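Local coordinates for protein beta-galacturonidase (Eisenbergiella tayi, PDB 6NCW) that hydrolyses beta-galacturonides as a gut bacterial member of glycoside hydrolase family 2, a family that includes beta-glucuronidases, at residues 38-46 / 281-289. Residues are numbered along the deposited sequence; the frame is centred on the assembly and turned at random.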
loop_
_atom_site.group_PDB
_atom_site.type_symbol
_atom_site.label_atom_id
_atom_site.label_comp_id
_atom_site.label_asym_id
_atom_site.label_seq_id
_atom_site.Cartn_x
_atom_site.Cartn_y
_atom_site.Cartn_z
ATOM N N PRO A 38 16.389 -13.302 22.164
ATOM C CA PRO A 38 15.320 -13.512 23.151
ATOM C C PRO A 38 14.828 -14.955 23.203
ATOM O O PRO A 38 14.704 -15.639 22.183
ATOM C CB PRO A 38 14.210 -12.576 22.662
ATOM C CG PRO A 38 14.438 -12.476 21.178
ATOM C CD PRO A 38 15.941 -12.492 21.013
ATOM N N VAL A 39 14.520 -15.408 24.415
ATOM C CA VAL A 39 13.836 -16.674 24.636
ATOM C C VAL A 39 12.650 -16.358 25.533
ATOM O O VAL A 39 12.823 -15.774 26.604
ATOM C CB VAL A 39 14.744 -17.735 25.286
ATOM C CG1 VAL A 39 13.946 -18.985 25.647
ATOM C CG2 VAL A 39 15.909 -18.110 24.350
ATOM N N PRO A 40 11.399 -16.680 25.133
ATOM C CA PRO A 40 10.996 -17.289 23.856
ATOM C C PRO A 40 11.288 -16.406 22.644
ATOM O O PRO A 40 11.400 -15.184 22.793
ATOM C CB PRO A 40 9.478 -17.477 24.008
ATOM C CG PRO A 40 9.080 -16.430 24.990
ATOM C CD PRO A 40 10.233 -16.335 25.965
ATOM N N GLY A 41 11.418 -17.029 21.480
ATOM C CA GLY A 41 11.685 -16.299 20.239
ATOM C C GLY A 41 11.840 -17.270 19.085
ATOM O O GLY A 41 12.051 -18.474 19.275
ATOM N N CYS A 42 11.729 -16.728 17.878
ATOM C CA CYS A 42 12.006 -17.483 16.660
ATOM C C CYS A 42 13.125 -16.782 15.919
ATOM O O CYS A 42 13.088 -15.557 15.770
ATOM C CB CYS A 42 10.770 -17.581 15.759
ATOM S SG CYS A 42 9.449 -18.508 16.527
ATOM N N TRP A 43 14.109 -17.548 15.439
ATOM C CA TRP A 43 15.238 -16.846 14.847
ATOM C C TRP A 43 14.911 -16.250 13.486
ATOM O O TRP A 43 15.683 -15.425 12.996
ATOM C CB TRP A 43 16.464 -17.753 14.749
ATOM C CG TRP A 43 16.368 -18.890 13.797
ATOM C CD1 TRP A 43 16.103 -18.833 12.443
ATOM C CD2 TRP A 43 16.564 -20.265 14.112
ATOM N NE1 TRP A 43 16.125 -20.099 11.910
ATOM C CE2 TRP A 43 16.405 -20.998 12.909
ATOM C CE3 TRP A 43 16.845 -20.959 15.305
ATOM C CZ2 TRP A 43 16.522 -22.399 12.860
ATOM C CZ3 TRP A 43 16.963 -22.349 15.255
ATOM C CH2 TRP A 43 16.797 -23.053 14.035
ATOM N N GLU A 44 13.778 -16.612 12.878
ATOM C CA GLU A 44 13.374 -15.941 11.645
ATOM C C GLU A 44 13.045 -14.475 11.883
ATOM O O GLU A 44 12.989 -13.697 10.930
ATOM C CB GLU A 44 12.178 -16.649 11.001
ATOM C CG GLU A 44 12.552 -17.955 10.311
ATOM C CD GLU A 44 12.486 -19.160 11.245
ATOM O OE1 GLU A 44 12.456 -18.981 12.494
ATOM O OE2 GLU A 44 12.447 -20.299 10.725
ATOM N N ASN A 45 12.855 -14.082 13.128
ATOM C CA ASN A 45 12.661 -12.694 13.500
ATOM C C ASN A 45 13.960 -11.988 13.864
ATOM O O ASN A 45 13.928 -10.775 14.103
ATOM C CB ASN A 45 11.674 -12.637 14.670
ATOM C CG ASN A 45 10.377 -13.348 14.338
ATOM O OD1 ASN A 45 9.893 -14.171 15.110
ATOM N ND2 ASN A 45 9.833 -13.062 13.137
ATOM N N TYR A 46 15.108 -12.720 13.923
ATOM C CA TYR A 46 16.322 -11.937 14.168
ATOM C C TYR A 46 16.907 -11.496 12.832
ATOM O O TYR A 46 16.907 -12.275 11.875
ATOM C CB TYR A 46 17.389 -12.735 14.935
ATOM C CG TYR A 46 16.903 -13.630 16.048
ATOM C CD1 TYR A 46 17.664 -14.730 16.430
ATOM C CD2 TYR A 46 15.710 -13.379 16.744
ATOM C CE1 TYR A 46 17.253 -15.569 17.442
ATOM C CE2 TYR A 46 15.284 -14.227 17.783
ATOM C CZ TYR A 46 16.074 -15.317 18.120
ATOM O OH TYR A 46 15.706 -16.184 19.126
ATOM N N HIS A 281 2.829 -14.464 13.580
ATOM C CA HIS A 281 2.818 -13.013 13.739
ATOM C C HIS A 281 4.072 -12.488 13.064
ATOM O O HIS A 281 5.121 -13.144 13.145
ATOM C CB HIS A 281 2.784 -12.619 15.221
ATOM C CG HIS A 281 2.725 -11.146 15.479
ATOM N ND1 HIS A 281 3.785 -10.300 15.231
ATOM C CD2 HIS A 281 1.745 -10.376 16.012
ATOM C CE1 HIS A 281 3.458 -9.071 15.590
ATOM N NE2 HIS A 281 2.221 -9.088 16.051
ATOM N N PRO A 282 4.007 -11.333 12.397
ATOM C CA PRO A 282 5.147 -10.873 11.587
ATOM C C PRO A 282 6.376 -10.494 12.385
ATOM O O PRO A 282 7.470 -10.507 11.816
ATOM C CB PRO A 282 4.590 -9.660 10.833
ATOM C CG PRO A 282 3.256 -9.395 11.396
ATOM C CD PRO A 282 2.761 -10.633 12.066
ATOM N N GLN A 283 6.246 -10.142 13.666
ATOM C CA GLN A 283 7.407 -9.817 14.484
ATOM C C GLN A 283 7.816 -10.946 15.408
ATOM O O GLN A 283 8.973 -10.992 15.833
ATOM C CB GLN A 283 7.156 -8.592 15.366
ATOM C CG GLN A 283 7.049 -7.251 14.672
ATOM C CD GLN A 283 6.808 -6.165 15.700
ATOM O OE1 GLN A 283 5.672 -5.888 16.053
ATOM N NE2 GLN A 283 7.886 -5.604 16.248
ATOM N N PHE A 284 6.891 -11.825 15.772
ATOM C CA PHE A 284 7.140 -12.803 16.821
ATOM C C PHE A 284 7.148 -14.234 16.310
ATOM O O PHE A 284 7.384 -15.149 17.103
ATOM C CB PHE A 284 6.108 -12.628 17.953
ATOM C CG PHE A 284 6.003 -11.207 18.432
ATOM C CD1 PHE A 284 7.131 -10.562 18.931
ATOM C CD2 PHE A 284 4.802 -10.500 18.345
ATOM C CE1 PHE A 284 7.070 -9.228 19.355
ATOM C CE2 PHE A 284 4.723 -9.183 18.764
ATOM C CZ PHE A 284 5.866 -8.541 19.269
ATOM N N GLY A 285 6.940 -14.450 15.003
ATOM C CA GLY A 285 6.976 -15.812 14.493
ATOM C C GLY A 285 5.842 -16.600 15.122
ATOM O O GLY A 285 4.685 -16.176 15.108
ATOM N N CYS A 286 6.154 -17.745 15.726
ATOM C CA CYS A 286 5.142 -18.442 16.507
ATOM C C CYS A 286 5.349 -18.242 17.994
ATOM O O CYS A 286 4.694 -18.909 18.797
ATOM C CB CYS A 286 5.106 -19.935 16.168
ATOM S SG CYS A 286 6.602 -20.930 16.632
ATOM N N ALA A 287 6.245 -17.336 18.375
ATOM C CA ALA A 287 6.512 -17.054 19.783
ATOM C C ALA A 287 5.798 -15.763 20.189
ATOM O O ALA A 287 6.411 -14.723 20.473
ATOM C CB ALA A 287 8.016 -16.969 20.026
ATOM N N LEU A 288 4.467 -15.842 20.216
ATOM C CA LEU A 288 3.721 -14.628 20.538
ATOM C C LEU A 288 3.702 -14.404 22.046
ATOM O O LEU A 288 3.386 -15.328 22.803
ATOM C CB LEU A 288 2.296 -14.703 20.025
ATOM C CG LEU A 288 2.068 -14.326 18.570
ATOM C CD1 LEU A 288 2.660 -15.369 17.637
ATOM C CD2 LEU A 288 0.574 -14.215 18.383
ATOM N N PRO A 289 4.011 -13.200 22.514
ATOM C CA PRO A 289 3.901 -12.908 23.942
ATOM C C PRO A 289 2.450 -12.728 24.357
ATOM O O PRO A 289 1.537 -12.578 23.540
ATOM C CB PRO A 289 4.674 -11.604 24.092
ATOM C CG PRO A 289 4.436 -10.927 22.780
ATOM C CD PRO A 289 4.500 -12.033 21.763
HETATM O O HOH W 1 10.530 -14.141 17.696
#
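Cys42 faces the turn at 284-287, and its thiol sulfur accepts the one clear direct hydrogen bond between the two segments: Cys286 N donates to Cys42 SG across 3.5 Å at 152°, long, as sulfur's size requires. The side chain reaches the turn because SG lies anti to the carbonyl carbon (chi1 -65°). A water adds a second polar link, accepting from Cys42 N at 2.9 Å and donating weakly to Phe284 O.

Apolar contact continues around the same sulfur. Cys42 SG and Cys286 SG lie 3.7 Å apart, in van der Waals contact and far too distant for a disulfide, while the methyl of Ala287 rests against Gly41, 3.7 Å from both its N and CA, and reaches the ring of Pro40, which follows a cis peptide bond. A single methyl suits a place so close to the opposing backbone.

Residues Phe284 to Ala287 form a type II' turn, closed by Ala287 N to Phe284 O at 2.8 Å. Gly285 takes its positive phi (64°), a conformation that favours glycine, and its CA lies 4.2 Å from Cys42 SG. The turn belongs to the loop leading from strand 268-276 of the TIM barrel to helix 290-302, so the contact joins the barrel to the N-terminal beta domain just beyond its edge strand 35-39.

Asn45, in a short 3-10 segment, presents its amide face to Gln283 O, which sits almost straight above CG at 3.1 Å. On the far side of this loop, Gln283 OE1 accepts a hydrogen bond from His281 NE2 of the second subunit, a pairing made reciprocally, while His281 ND1 accepts from Gln283 N within its own chain.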